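Local coordinates for protein 6-phosphogluconolactonase (Leishmania braziliensis, PDB 3CSS) that probably hydrolyses 6-phosphogluconolactone to 6-phosphogluconate, the second step in the oxidative stage of the pentose phosphate pathway, at residues T207-A212 / R247-S252. Sequence-based numbering, arbitrary orientation.
Sequences TVIQYA and RDCRGS. Unlike the reference sequence in segment 207-212: Tyr211 (reference His).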
# COMPACT_ATOMS: atom_id res chain seq x y z
N THR A 207 -5.94 -3.93 9.41
CA THR A 207 -7.10 -4.79 9.15
C THR A 207 -7.37 -4.97 7.66
O THR A 207 -7.56 -6.09 7.18
CB THR A 207 -8.36 -4.22 9.83
OG1 THR A 207 -8.07 -3.97 11.21
CG2 THR A 207 -9.51 -5.21 9.74
N VAL A 208 -7.40 -3.86 6.94
CA VAL A 208 -7.68 -3.92 5.49
C VAL A 208 -6.61 -4.77 4.83
O VAL A 208 -6.90 -5.65 4.02
CB VAL A 208 -7.73 -2.53 4.85
CG1 VAL A 208 -7.90 -2.64 3.35
CG2 VAL A 208 -8.85 -1.70 5.45
N ILE A 209 -5.36 -4.51 5.18
CA ILE A 209 -4.25 -5.27 4.59
C ILE A 209 -4.34 -6.77 4.91
O ILE A 209 -4.10 -7.61 4.03
CB ILE A 209 -2.89 -4.65 5.03
CG1 ILE A 209 -2.79 -3.23 4.46
CG2 ILE A 209 -1.73 -5.47 4.52
CD1 ILE A 209 -1.69 -2.38 5.06
N GLN A 210 -4.76 -7.08 6.13
CA GLN A 210 -4.88 -8.46 6.60
C GLN A 210 -6.10 -9.22 6.03
O GLN A 210 -6.17 -10.44 6.18
CB GLN A 210 -4.88 -8.48 8.13
CG GLN A 210 -3.53 -8.10 8.72
CD GLN A 210 -3.58 -7.94 10.21
OE1 GLN A 210 -4.63 -7.61 10.77
NE2 GLN A 210 -2.44 -8.13 10.88
N TYR A 211 -7.05 -8.50 5.44
CA TYR A 211 -8.17 -9.11 4.75
C TYR A 211 -8.02 -9.12 3.21
O TYR A 211 -8.88 -9.68 2.51
CB TYR A 211 -9.46 -8.40 5.14
CG TYR A 211 -10.03 -8.86 6.45
CD1 TYR A 211 -10.08 -8.02 7.55
CD2 TYR A 211 -10.55 -10.14 6.58
CE1 TYR A 211 -10.64 -8.45 8.74
CE2 TYR A 211 -11.11 -10.58 7.77
CZ TYR A 211 -11.15 -9.73 8.86
OH TYR A 211 -11.71 -10.16 10.06
N ALA A 212 -6.95 -8.53 2.70
CA ALA A 212 -6.71 -8.51 1.26
C ALA A 212 -6.43 -9.92 0.76
O ALA A 212 -5.88 -10.76 1.48
CB ALA A 212 -5.55 -7.54 0.90
N ARG A 247 2.46 -10.97 9.06
CA ARG A 247 2.40 -12.40 9.38
C ARG A 247 0.97 -12.88 9.60
O ARG A 247 0.70 -14.09 9.47
CB ARG A 247 3.23 -12.70 10.64
CG ARG A 247 4.73 -12.53 10.47
CD ARG A 247 5.51 -13.07 11.66
NE ARG A 247 5.39 -14.52 11.74
CZ ARG A 247 6.15 -15.36 11.05
NH1 ARG A 247 7.10 -14.92 10.23
NH2 ARG A 247 5.96 -16.66 11.17
N ASP A 248 0.08 -11.96 9.96
CA ASP A 248 -1.32 -12.27 10.25
C ASP A 248 -2.28 -11.98 9.09
O ASP A 248 -3.50 -11.99 9.27
CB ASP A 248 -1.78 -11.52 11.50
CG ASP A 248 -1.09 -12.00 12.75
OD1 ASP A 248 -0.86 -13.21 12.87
OD2 ASP A 248 -0.78 -11.14 13.60
N CYS A 249 -1.72 -11.75 7.90
CA CYS A 249 -2.51 -11.61 6.70
C CYS A 249 -3.25 -12.90 6.41
O CYS A 249 -2.71 -13.99 6.52
CB CYS A 249 -1.66 -11.28 5.49
SG CYS A 249 -1.06 -9.55 5.48
N ARG A 250 -4.51 -12.75 6.07
CA ARG A 250 -5.33 -13.91 5.66
C ARG A 250 -5.13 -14.26 4.20
O ARG A 250 -5.46 -15.39 3.78
CB ARG A 250 -6.80 -13.61 5.91
CG ARG A 250 -7.08 -13.36 7.36
CD ARG A 250 -8.49 -12.91 7.58
NE ARG A 250 -8.74 -12.59 8.98
CZ ARG A 250 -8.36 -11.46 9.58
NH1 ARG A 250 -7.70 -10.52 8.92
NH2 ARG A 250 -8.65 -11.27 10.86
N GLY A 251 -4.64 -13.30 3.41
CA GLY A 251 -4.33 -13.51 2.01
C GLY A 251 -2.93 -14.03 1.80
O GLY A 251 -2.21 -14.33 2.77
N SER A 252 -2.53 -14.15 0.55
CA SER A 252 -1.17 -14.54 0.22
C SER A 252 -0.27 -13.34 0.46
O SER A 252 -0.71 -12.18 0.36
CB SER A 252 -1.05 -14.97 -1.23
OG SER A 252 -1.12 -13.88 -2.13
O HOH W 1 -4.21 -10.38 3.56
O HOH W 2 -1.42 -8.60 13.59
O HOH W 3 -7.31 -8.25 10.81
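Arg250 lies alongside Tyr211, and its side chain can be followed outward from the backbone. CB sits 3.2 Å from Gln210 O, and CG is almost as near. The extended chain (chi2 174°, chi3 -177°) carries CD and then NE along the CD2-CE2 edge, CD above the ring plane but outside that edge, 3.5 Å from Tyr211 CE2. NE is closer still to that carbon, and CZ lies 3.7 Å from the ring centroid, a cation-pi stack with guanidinium and ring planes only 6° apart. NH1, over the centre of the ring, also donates to Gln210 O at 3.1 Å, while NH2 ends beside the tyrosine hydroxyl.

Gln210 O is therefore gripped twice by one residue: Arg250 N donates at 2.8 Å from one face of the carbonyl plane, and NH1 stands above the other. That oxygen lies near the guanidinium plane, so the NH1 bond should help fix the rotation of the stacked group. One water joins NH1 to Gln210 OE1; another is held by Ile209 O, Ala212 O and Gly251 N. Gln210 NE2 bonds to Phe245 O and, through a third water, to Asp248 OD2.

The contact ties helix 206-211 and the residues after it to the loop entering strand 252-257. Ile209 and Cys249 both touch Val215 on strand 214-219, the neighbour of 252-257 in the central sheet, and Tyr211 packs on Val153 of strand 152-154.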